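Local coordinates for protein isochorismatase hydrolase (Alkaliphilus metalliredigens, PDB 3HB7) that probably acts as a hydrolase of the isochorismatase family, its own substrate and reaction not yet established, at residues L125-N131 / G154-K158; H103-A107 / S136-A141; H57-A61 / G82-I86; K7-I13 / I120-T126. All blocks are in the same frame, centred on the assembly; numbering follows the deposited sequence.

Contact 1 of 4, residues L125-N131 / G154-K158; sequences LTGVWTN and GTASK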
loop_
_atom_site.group_PDB
_atom_site.type_symbol
_atom_site.label_atom_id
_atom_site.label_comp_id
_atom_site.label_asym_id
_atom_site.label_seq_id
_atom_site.Cartn_x
_atom_site.Cartn_y
_atom_site.Cartn_z
ATOM N N LEU E 125 11.783 12.183 39.915
ATOM C CA LEU E 125 11.411 10.903 39.355
ATOM C C LEU E 125 12.504 10.153 38.666
ATOM O O LEU E 125 13.184 10.689 37.836
ATOM C CB LEU E 125 10.274 11.080 38.364
ATOM C CG LEU E 125 8.881 11.257 38.902
ATOM C CD1 LEU E 125 8.669 10.244 39.907
ATOM C CD2 LEU E 125 8.731 12.590 39.493
ATOM N N THR E 126 12.630 8.887 39.005
ATOM C CA THR E 126 13.623 8.033 38.427
ATOM C C THR E 126 13.064 6.667 38.215
ATOM O O THR E 126 12.180 6.260 38.890
ATOM C CB THR E 126 14.865 7.939 39.317
ATOM O OG1 THR E 126 14.525 7.365 40.563
ATOM C CG2 THR E 126 15.435 9.292 39.555
ATOM N N GLY E 127 13.620 5.931 37.291
ATOM C CA GLY E 127 13.058 4.651 37.001
ATOM C C GLY E 127 12.382 4.557 35.672
ATOM O O GLY E 127 12.618 5.322 34.775
ATOM N N VAL E 128 11.499 3.593 35.606
ATOM C CA VAL E 128 10.990 3.036 34.407
ATOM C C VAL E 128 9.501 2.692 34.574
ATOM O O VAL E 128 9.106 2.331 35.642
ATOM C CB VAL E 128 11.826 1.794 34.196
ATOM C CG1 VAL E 128 11.048 0.572 34.244
ATOM C CG2 VAL E 128 12.682 1.909 33.025
ATOM N N TRP E 129 8.676 2.729 33.535
ATOM C CA TRP E 129 8.928 3.334 32.251
ATOM C C TRP E 129 8.564 4.771 32.295
ATOM O O TRP E 129 7.643 5.149 32.954
ATOM C CB TRP E 129 8.062 2.743 31.159
ATOM C CG TRP E 129 8.054 1.308 30.987
ATOM C CD1 TRP E 129 8.597 0.396 31.783
ATOM C CD2 TRP E 129 7.447 0.605 29.922
ATOM N NE1 TRP E 129 8.378 -0.839 31.299
ATOM C CE2 TRP E 129 7.663 -0.733 30.147
ATOM C CE3 TRP E 129 6.724 0.985 28.802
ATOM C CZ2 TRP E 129 7.191 -1.694 29.310
ATOM C CZ3 TRP E 129 6.262 0.041 27.987
ATOM C CH2 TRP E 129 6.493 -1.281 28.233
ATOM N N THR E 130 9.232 5.551 31.482
ATOM C CA THR E 130 9.090 6.968 31.496
ATOM C C THR E 130 7.676 7.359 31.204
ATOM O O THR E 130 7.149 8.247 31.826
ATOM C CB THR E 130 9.962 7.581 30.407
ATOM O OG1 THR E 130 11.287 7.122 30.558
ATOM C CG2 THR E 130 9.961 9.054 30.494
ATOM N N ASN E 131 7.072 6.700 30.232
ATOM C CA ASN E 131 5.755 7.061 29.780
ATOM C C ASN E 131 4.643 6.331 30.477
ATOM O O ASN E 131 3.512 6.585 30.222
ATOM C CB ASN E 131 5.647 6.928 28.264
ATOM C CG ASN E 131 5.955 5.564 27.786
ATOM O OD1 ASN E 131 5.219 5.004 27.022
ATOM N ND2 ASN E 131 7.023 5.005 28.262
ATOM N N GLY E 154 17.795 9.883 34.194
ATOM C CA GLY E 154 17.383 9.007 35.259
ATOM C C GLY E 154 16.205 8.113 34.942
ATOM O O GLY E 154 15.901 7.235 35.694
ATOM N N THR E 155 15.559 8.322 33.814
ATOM C CA THR E 155 14.374 7.564 33.476
ATOM C C THR E 155 14.550 6.876 32.141
ATOM O O THR E 155 15.318 7.305 31.326
ATOM C CB THR E 155 13.153 8.456 33.402
ATOM O OG1 THR E 155 13.470 9.633 32.682
ATOM C CG2 THR E 155 12.724 8.857 34.753
ATOM N N ALA E 156 13.840 5.793 31.944
ATOM C CA ALA E 156 13.986 5.026 30.755
ATOM C C ALA E 156 12.666 4.404 30.418
ATOM O O ALA E 156 11.786 4.396 31.218
ATOM C CB ALA E 156 15.012 3.982 30.948
ATOM N N SER E 157 12.569 3.841 29.235
ATOM C CA SER E 157 11.392 3.153 28.798
ATOM C C SER E 157 11.787 2.038 27.887
ATOM O O SER E 157 12.927 1.855 27.617
ATOM C CB SER E 157 10.421 4.072 28.088
ATOM O OG SER E 157 9.176 3.440 28.000
ATOM N N LYS E 158 10.801 1.316 27.403
ATOM C CA LYS E 158 11.000 0.172 26.551
ATOM C C LYS E 158 11.693 0.553 25.260
ATOM O O LYS E 158 12.486 -0.190 24.758
ATOM C CB LYS E 158 9.657 -0.444 26.249
ATOM C CG LYS E 158 9.710 -1.821 25.733
ATOM C CD LYS E 158 8.336 -2.293 25.364
ATOM C CE LYS E 158 8.312 -3.772 25.145
ATOM N NZ LYS E 158 7.700 -4.545 26.258
#

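Contact 2 of 4, residues H103-A107 / S136-A141; sequences HSGFA and STATDA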
loop_
_atom_site.group_PDB
_atom_site.type_symbol
_atom_site.label_atom_id
_atom_site.label_comp_id
_atom_site.label_asym_id
_atom_site.label_seq_id
_atom_site.Cartn_x
_atom_site.Cartn_y
_atom_site.Cartn_z
ATOM N N HIS E 103 -0.502 1.524 38.482
ATOM C CA HIS E 103 0.577 2.264 37.878
ATOM C C HIS E 103 1.276 3.280 38.747
ATOM O O HIS E 103 2.454 3.287 38.836
ATOM C CB HIS E 103 0.081 2.955 36.625
ATOM C CG HIS E 103 -0.242 2.020 35.509
ATOM N ND1 HIS E 103 -1.009 2.385 34.440
ATOM C CD2 HIS E 103 0.103 0.735 35.295
ATOM C CE1 HIS E 103 -1.132 1.365 33.622
ATOM N NE2 HIS E 103 -0.460 0.355 34.114
ATOM N N SER E 104 0.518 4.143 39.377
ATOM C CA SER E 104 1.050 5.184 40.204
ATOM C C SER E 104 1.640 4.701 41.509
ATOM O O SER E 104 1.145 3.819 42.149
ATOM C CB SER E 104 -0.033 6.189 40.491
ATOM O OG SER E 104 0.453 7.360 41.024
ATOM N N GLY E 105 2.710 5.348 41.891
ATOM C CA GLY E 105 3.300 5.196 43.183
ATOM C C GLY E 105 2.349 5.615 44.266
ATOM O O GLY E 105 2.411 5.116 45.318
ATOM N N PHE E 106 1.480 6.554 43.990
ATOM C CA PHE E 106 0.527 7.041 44.946
ATOM C C PHE E 106 -0.758 6.246 45.055
ATOM O O PHE E 106 -1.488 6.436 45.964
ATOM C CB PHE E 106 0.151 8.469 44.604
ATOM C CG PHE E 106 1.228 9.462 44.824
ATOM C CD1 PHE E 106 1.280 10.173 45.977
ATOM C CD2 PHE E 106 2.153 9.737 43.849
ATOM C CE1 PHE E 106 2.229 11.081 46.172
ATOM C CE2 PHE E 106 3.097 10.648 44.047
ATOM C CZ PHE E 106 3.137 11.329 45.202
ATOM N N ALA E 107 -1.055 5.380 44.119
ATOM C CA ALA E 107 -2.387 4.851 44.046
ATOM C C ALA E 107 -2.567 3.715 45.032
ATOM O O ALA E 107 -1.945 2.712 44.935
ATOM C CB ALA E 107 -2.673 4.405 42.669
ATOM N N SER E 136 2.786 8.357 35.525
ATOM C CA SER E 136 1.654 8.276 36.414
ATOM C C SER E 136 1.933 8.822 37.791
ATOM O O SER E 136 1.131 9.495 38.361
ATOM C CB SER E 136 1.235 6.834 36.575
ATOM O OG SER E 136 0.499 6.425 35.485
ATOM N N THR E 137 3.083 8.476 38.320
ATOM C CA THR E 137 3.525 8.955 39.599
ATOM C C THR E 137 3.724 10.454 39.603
ATOM O O THR E 137 3.380 11.099 40.538
ATOM C CB THR E 137 4.743 8.214 40.056
ATOM O OG1 THR E 137 4.523 6.834 39.870
ATOM C CG2 THR E 137 4.967 8.435 41.464
ATOM N N ALA E 138 4.245 10.987 38.516
ATOM C CA ALA E 138 4.374 12.412 38.342
ATOM C C ALA E 138 3.060 13.145 38.319
ATOM O O ALA E 138 2.954 14.185 38.884
ATOM C CB ALA E 138 5.122 12.713 37.100
ATOM N N THR E 139 2.070 12.612 37.643
ATOM C CA THR E 139 0.771 13.216 37.617
ATOM C C THR E 139 0.133 13.237 38.986
ATOM O O THR E 139 -0.497 14.171 39.352
ATOM C CB THR E 139 -0.142 12.464 36.672
ATOM O OG1 THR E 139 0.413 12.475 35.374
ATOM C CG2 THR E 139 -1.475 13.077 36.613
ATOM N N ASP E 140 0.273 12.167 39.722
ATOM C CA ASP E 140 -0.254 12.099 41.055
ATOM C C ASP E 140 0.408 13.071 42.017
ATOM O O ASP E 140 -0.227 13.606 42.849
ATOM C CB ASP E 140 -0.238 10.676 41.580
ATOM C CG ASP E 140 -1.331 9.845 41.006
ATOM O OD1 ASP E 140 -2.055 10.311 40.143
ATOM O OD2 ASP E 140 -1.469 8.710 41.418
ATOM N N ALA E 141 1.698 13.264 41.883
ATOM C CA ALA E 141 2.426 14.209 42.684
ATOM C C ALA E 141 1.947 15.616 42.433
ATOM O O ALA E 141 1.682 16.346 43.349
ATOM C CB ALA E 141 3.848 14.105 42.369
#

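Contact 3 of 4, residues H57-A61 / G82-I86; sequences HIQEA and GSDFI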
loop_
_atom_site.group_PDB
_atom_site.type_symbol
_atom_site.label_atom_id
_atom_site.label_comp_id
_atom_site.label_asym_id
_atom_site.label_seq_id
_atom_site.Cartn_x
_atom_site.Cartn_y
_atom_site.Cartn_z
ATOM N N HIS E 57 11.864 3.900 47.572
ATOM C CA HIS E 57 11.890 2.872 46.556
ATOM C C HIS E 57 10.518 2.269 46.352
ATOM O O HIS E 57 9.882 1.826 47.277
ATOM C CB HIS E 57 12.865 1.763 46.914
ATOM C CG HIS E 57 14.192 2.248 47.394
ATOM N ND1 HIS E 57 15.310 2.259 46.598
ATOM C CD2 HIS E 57 14.584 2.721 48.594
ATOM C CE1 HIS E 57 16.323 2.743 47.277
ATOM N NE2 HIS E 57 15.909 3.032 48.490
ATOM N N ILE E 58 10.071 2.270 45.116
ATOM C CA ILE E 58 8.745 1.838 44.806
ATOM C C ILE E 58 8.749 0.614 43.945
ATOM O O ILE E 58 9.325 0.594 42.893
ATOM C CB ILE E 58 7.991 2.962 44.164
ATOM C CG1 ILE E 58 7.976 4.120 45.130
ATOM C CG2 ILE E 58 6.591 2.552 43.883
ATOM C CD1 ILE E 58 7.627 5.356 44.546
ATOM N N GLN E 59 8.095 -0.418 44.418
ATOM C CA GLN E 59 8.055 -1.668 43.724
ATOM C C GLN E 59 6.648 -2.144 43.471
ATOM O O GLN E 59 5.834 -2.159 44.345
ATOM C CB GLN E 59 8.815 -2.727 44.506
ATOM C CG GLN E 59 8.082 -3.244 45.672
ATOM C CD GLN E 59 8.872 -4.166 46.531
ATOM O OE1 GLN E 59 9.568 -5.007 46.035
ATOM N NE2 GLN E 59 8.797 -3.990 47.812
ATOM N N GLU E 60 6.403 -2.565 42.251
ATOM C CA GLU E 60 5.161 -3.186 41.878
ATOM C C GLU E 60 5.105 -4.521 42.548
ATOM O O GLU E 60 6.052 -5.255 42.510
ATOM C CB GLU E 60 5.123 -3.368 40.377
ATOM C CG GLU E 60 3.958 -4.125 39.861
ATOM C CD GLU E 60 3.880 -4.108 38.357
ATOM O OE1 GLU E 60 3.987 -5.159 37.748
ATOM O OE2 GLU E 60 3.728 -3.040 37.779
ATOM N N ALA E 61 3.991 -4.796 43.198
ATOM C CA ALA E 61 3.783 -6.012 43.933
ATOM C C ALA E 61 2.360 -6.536 43.851
ATOM O O ALA E 61 1.625 -6.414 44.777
ATOM C CB ALA E 61 4.172 -5.806 45.353
ATOM N N GLY E 82 11.024 -11.572 41.294
ATOM C CA GLY E 82 10.800 -10.590 40.259
ATOM C C GLY E 82 10.427 -9.243 40.806
ATOM O O GLY E 82 10.812 -8.238 40.275
ATOM N N SER E 83 9.674 -9.253 41.888
ATOM C CA SER E 83 9.252 -8.050 42.577
ATOM C C SER E 83 10.370 -7.267 43.201
ATOM O O SER E 83 10.272 -6.080 43.358
ATOM C CB SER E 83 8.208 -8.376 43.621
ATOM O OG SER E 83 7.377 -7.283 43.842
ATOM N N ASP E 84 11.430 -7.960 43.582
ATOM C CA ASP E 84 12.519 -7.355 44.339
ATOM C C ASP E 84 13.400 -6.425 43.569
ATOM O O ASP E 84 13.528 -6.525 42.383
ATOM C CB ASP E 84 13.368 -8.414 45.018
ATOM C CG ASP E 84 13.794 -8.008 46.396
ATOM O OD1 ASP E 84 13.153 -7.132 46.977
ATOM O OD2 ASP E 84 14.769 -8.558 46.907
ATOM N N PHE E 85 14.010 -5.507 44.283
ATOM C CA PHE E 85 14.924 -4.577 43.684
ATOM C C PHE E 85 16.163 -5.296 43.182
ATOM O O PHE E 85 16.572 -6.292 43.721
ATOM C CB PHE E 85 15.254 -3.462 44.659
ATOM C CG PHE E 85 14.051 -2.804 45.223
ATOM C CD1 PHE E 85 13.412 -1.827 44.543
ATOM C CD2 PHE E 85 13.534 -3.200 46.412
ATOM C CE1 PHE E 85 12.300 -1.264 45.043
ATOM C CE2 PHE E 85 12.430 -2.635 46.901
ATOM C CZ PHE E 85 11.817 -1.669 46.218
ATOM N N ILE E 86 16.725 -4.802 42.107
ATOM C CA ILE E 86 17.964 -5.321 41.641
ATOM C C ILE E 86 19.011 -4.866 42.619
ATOM O O ILE E 86 18.913 -3.802 43.181
ATOM C CB ILE E 86 18.268 -4.817 40.261
ATOM C CG1 ILE E 86 18.190 -3.313 40.243
ATOM C CG2 ILE E 86 17.302 -5.383 39.303
ATOM C CD1 ILE E 86 18.796 -2.723 39.079
#

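Contact 4 of 4, residues K7-I13 / I120-T126; sequences KHAILVI and IDTVVLT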
loop_
_atom_site.group_PDB
_atom_site.type_symbol
_atom_site.label_atom_id
_atom_site.label_comp_id
_atom_site.label_asym_id
_atom_site.label_seq_id
_atom_site.Cartn_x
_atom_site.Cartn_y
_atom_site.Cartn_z
ATOM N N LYS E 7 12.963 20.355 50.998
ATOM C CA LYS E 7 13.198 18.949 51.205
ATOM C C LYS E 7 12.658 18.157 50.048
ATOM O O LYS E 7 11.600 18.420 49.574
ATOM C CB LYS E 7 12.538 18.504 52.488
ATOM C CG LYS E 7 13.468 17.946 53.493
ATOM C CD LYS E 7 12.706 17.310 54.594
ATOM C CE LYS E 7 13.619 16.679 55.595
ATOM N NZ LYS E 7 12.930 16.445 56.883
ATOM N N HIS E 8 13.401 17.163 49.626
ATOM C CA HIS E 8 13.125 16.428 48.423
ATOM C C HIS E 8 13.032 14.951 48.676
ATOM O O HIS E 8 13.754 14.406 49.473
ATOM C CB HIS E 8 14.252 16.600 47.435
ATOM C CG HIS E 8 14.256 17.908 46.735
ATOM N ND1 HIS E 8 14.932 18.107 45.562
ATOM C CD2 HIS E 8 13.686 19.087 47.050
ATOM C CE1 HIS E 8 14.775 19.354 45.179
ATOM N NE2 HIS E 8 14.020 19.968 46.063
ATOM N N ALA E 9 12.146 14.307 47.936
ATOM C CA ALA E 9 12.080 12.870 47.888
ATOM C C ALA E 9 12.337 12.413 46.481
ATOM O O ALA E 9 11.803 12.937 45.536
ATOM C CB ALA E 9 10.767 12.395 48.348
ATOM N N ILE E 10 13.169 11.414 46.351
ATOM C CA ILE E 10 13.482 10.889 45.066
ATOM C C ILE E 10 12.855 9.548 44.992
ATOM O O ILE E 10 13.146 8.703 45.783
ATOM C CB ILE E 10 14.982 10.754 44.917
ATOM C CG1 ILE E 10 15.608 12.127 45.013
ATOM C CG2 ILE E 10 15.346 10.110 43.614
ATOM C CD1 ILE E 10 17.044 12.133 44.810
ATOM N N LEU E 11 11.982 9.361 44.022
ATOM C CA LEU E 11 11.248 8.128 43.908
ATOM C C LEU E 11 11.884 7.241 42.881
ATOM O O LEU E 11 12.041 7.606 41.765
ATOM C CB LEU E 11 9.800 8.405 43.545
ATOM C CG LEU E 11 9.179 9.491 44.393
ATOM C CD1 LEU E 11 7.804 9.839 43.960
ATOM C CD2 LEU E 11 9.171 9.093 45.794
ATOM N N VAL E 12 12.252 6.054 43.285
ATOM C CA VAL E 12 12.897 5.163 42.389
ATOM C C VAL E 12 11.905 4.109 42.042
ATOM O O VAL E 12 11.495 3.347 42.868
ATOM C CB VAL E 12 14.123 4.572 43.045
ATOM C CG1 VAL E 12 14.858 3.719 42.104
ATOM C CG2 VAL E 12 14.989 5.647 43.522
ATOM N N ILE E 13 11.508 4.103 40.786
ATOM C CA ILE E 13 10.343 3.372 40.387
ATOM C C ILE E 13 10.615 2.144 39.588
ATOM O O ILE E 13 11.041 2.193 38.484
ATOM C CB ILE E 13 9.402 4.270 39.599
ATOM C CG1 ILE E 13 8.814 5.331 40.502
ATOM C CG2 ILE E 13 8.317 3.481 39.019
ATOM C CD1 ILE E 13 8.540 6.565 39.820
ATOM N N ILE E 120 8.138 17.077 52.944
ATOM C CA ILE E 120 8.745 17.122 51.640
ATOM C C ILE E 120 7.916 17.885 50.667
ATOM O O ILE E 120 6.730 17.698 50.591
ATOM C CB ILE E 120 8.925 15.755 51.142
ATOM C CG1 ILE E 120 9.880 15.048 52.071
ATOM C CG2 ILE E 120 9.463 15.788 49.777
ATOM C CD1 ILE E 120 10.634 14.014 51.453
ATOM N N ASP E 121 8.549 18.800 49.960
ATOM C CA ASP E 121 7.836 19.608 48.995
ATOM C C ASP E 121 8.090 19.282 47.541
ATOM O O ASP E 121 7.455 19.816 46.681
ATOM C CB ASP E 121 8.022 21.104 49.275
ATOM C CG ASP E 121 9.442 21.583 49.064
ATOM O OD1 ASP E 121 9.795 22.610 49.637
ATOM O OD2 ASP E 121 10.207 20.960 48.337
ATOM N N THR E 122 9.043 18.428 47.282
ATOM C CA THR E 122 9.397 18.148 45.928
ATOM C C THR E 122 9.662 16.698 45.726
ATOM O O THR E 122 10.339 16.089 46.491
ATOM C CB THR E 122 10.642 18.937 45.543
ATOM O OG1 THR E 122 10.293 20.302 45.421
ATOM C CG2 THR E 122 11.190 18.486 44.241
ATOM N N VAL E 123 9.154 16.150 44.649
ATOM C CA VAL E 123 9.464 14.788 44.321
ATOM C C VAL E 123 10.198 14.746 43.021
ATOM O O VAL E 123 9.897 15.479 42.131
ATOM C CB VAL E 123 8.210 13.891 44.269
ATOM C CG1 VAL E 123 7.283 14.231 45.365
ATOM C CG2 VAL E 123 7.531 14.007 42.977
ATOM N N VAL E 124 11.194 13.897 42.934
ATOM C CA VAL E 124 11.945 13.778 41.714
ATOM C C VAL E 124 11.963 12.353 41.207
ATOM O O VAL E 124 12.134 11.439 41.953
ATOM C CB VAL E 124 13.370 14.396 41.825
ATOM C CG1 VAL E 124 13.483 15.334 42.982
ATOM C CG2 VAL E 124 14.412 13.361 41.859
ATOM N N LEU E 125 11.783 12.183 39.915
ATOM C CA LEU E 125 11.411 10.903 39.355
ATOM C C LEU E 125 12.504 10.153 38.666
ATOM O O LEU E 125 13.184 10.689 37.836
ATOM C CB LEU E 125 10.274 11.080 38.364
ATOM C CG LEU E 125 8.881 11.257 38.902
ATOM C CD1 LEU E 125 8.669 10.244 39.907
ATOM C CD2 LEU E 125 8.731 12.590 39.493
ATOM N N THR E 126 12.630 8.887 39.005
ATOM C CA THR E 126 13.623 8.033 38.427
ATOM C C THR E 126 13.064 6.667 38.215
ATOM O O THR E 126 12.180 6.260 38.890
ATOM C CB THR E 126 14.865 7.939 39.317
ATOM O OG1 THR E 126 14.525 7.365 40.563
ATOM C CG2 THR E 126 15.435 9.292 39.555
#

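Contact 1 of 4, residues L125-N131 / G154-K158
Two segments of the chain run parallel at the C-terminal end of strand 122-126. G127 N donates to G154 O (3.1 Å) and A156 N to G127 O (3.1 Å). At the backbone angles of G127 a CB would jam against the carbonyl oxygen of T126, so glycine suits this corner. V128 is joined to W129 by a cis peptide bond, as known just before the nucleophile in cysteine hydrolases of the family, and consistent with such a site here. V128 sits between rotamer wells (chi1 117°) and lays CG2 3.7 Å from A156 CB. W129, m at chi1, runs beside the K158 side chain, whose first three chi angles are all t; K158 CB lies over the face of the six-membered ring, 3.9 Å from its centroid, a CH-pi contact. T130, also m, points toward 154-158, where T130 N bonds weakly to A156 O at 2.8 Å. N131 takes the p rotamer, which carries ND2 to 2.7 Å from S157 OG in a weak bond. T155, likewise p, directs its hydroxyl to L151. Helix 160-170 packs here, with M162 on W129, N131 and S157, while T126 rests between strands 8-13 and 147-151.

Contact 2 of 4, residues H103-A107 / S136-A141
An ST turn in the loop between strand 96-100 and helix 111-117 docks here on helix 133-143, the helix that begins at C133. In the turn, S104 OG accepts from F106 N at 3.2 Å. The same hydroxyl donates to the helix, in a very short hydrogen bond of 2.4 Å between S104 OG and D140 OD2, so one serine shapes its own loop and fastens it to an aspartate on the facing side of the helix. One turn earlier in the helix, G105 N donates to T137 OG1 (3.1 Å, nearly straight); the T137 hydroxyl is also bonded to the backbone oxygen of C133. A CB on G105 would lie about 3.1 Å from T137 CG2, too tight for this close approach. F106 supplies the apolar part. Its side chain points toward the helix, the ring has the backbone of D140 over one face, F106 CD2 comes to 3.4 Å from D140 CB, and F106 CE2 lies 3.9 Å from A141 CB. L111 and L115 of helix 111-117 also touch this phenylalanine. At the other end H103 CB passes 3.7 Å from S136 OG, with a sodium ion about 4 Å from the S136 side chain. Cysteine hydrolases of this family carry their nucleophile at the start of the corresponding helix, and the position of C133 is consistent with that site.

Contact 3 of 4, residues H57-A61 / G82-I86
The F85 ring packs on H57 and Q59 in the C-terminal half of strand 53-60. The imidazole of H57 turns its edge to the phenyl face in a T-shaped stack, with centroids 5.7 Å apart and planes at 69°, while H57 NE2 is hydrogen-bonded to E95. F85 CE1 reaches 3.6 Å from H57 CB, and F85 CZ 3.6 Å from Q59 CB. The CA-to-CB bonds of H57 and Q59, two apart on an extended strand, point toward the loop, so the ring spans them; I58, between them, points away. Where the strand gives way to loop, S83 (chi1 t) donates from OG to E60 O at 2.8 Å, tying that loop side chain to the strand-end backbone. E60 N is bonded to the D14 side chain, just after strand 8-13 of the same chain. Such an irregular connection, folded back over the C-terminal end of a parallel strand, is found in the alpha/beta isochorismatase fold, whose active site lies at that end of the sheet.

Contact 4 of 4, residues K7-I13 / I120-T126
Strands 8-13 and 122-126 run parallel, their axes 4.7 Å apart at closest and 25° from aligned, as the two middle strands of the six-stranded parallel sheet of this Rossmann-like alpha/beta fold. The ladder alternates regularly: A9 N to T122 O (2.9 Å), V124 N to A9 O (2.8 Å), L11 N to V124 O (2.9 Å) and I13 N to T126 O (2.9 Å). At its start D121 N gives a bond of 3.1 Å to K7 O. Side chains then sort to the two faces. H8, I10, V12, T122, V124 and T126 share one, where I10 CG1 meets V124 CG2 at 3.6 Å and T122 CG2 sits over the H8 ring, 3.7 Å from its centroid, in a CH-pi contact; H8 ND1 bonds to Y182. Helix 35-47 packs on this side, through V45 on I10, F42 on V12 and L38 on T126. A9, L11, V123 and L125 occupy the other face, where helix 133-143 packs with T137 on L11 and A141 on V123; I13 CD1 lies 3.7 Å from L125 CD1. One rung before the last, L11 O accepts twice from one residue, from T126 N at 3.1 Å and from T126 OG1 at 2.8 Å.

Overall arrangement
From the N terminus, strand 8-13 waits more than a hundred residues for strand 122-126, and contact 4 closes that long loop at the middle of the sheet. Nested inside it is contact 3, where the connection leaving strand 53-60 folds back on the strand end; I58 N bonds V12 O next door. Contact 2 opens within the same loop but closes beyond it on helix 133-143, so it crosses contact 4, and that helix sets T137 and A141 on the two central strands. Contact 1 continues strand 122-126 from contact 4, sharing L125 and T126, and crosses contact 2 before closing at 154-158, linking the sheet to the region beyond strand 147-151.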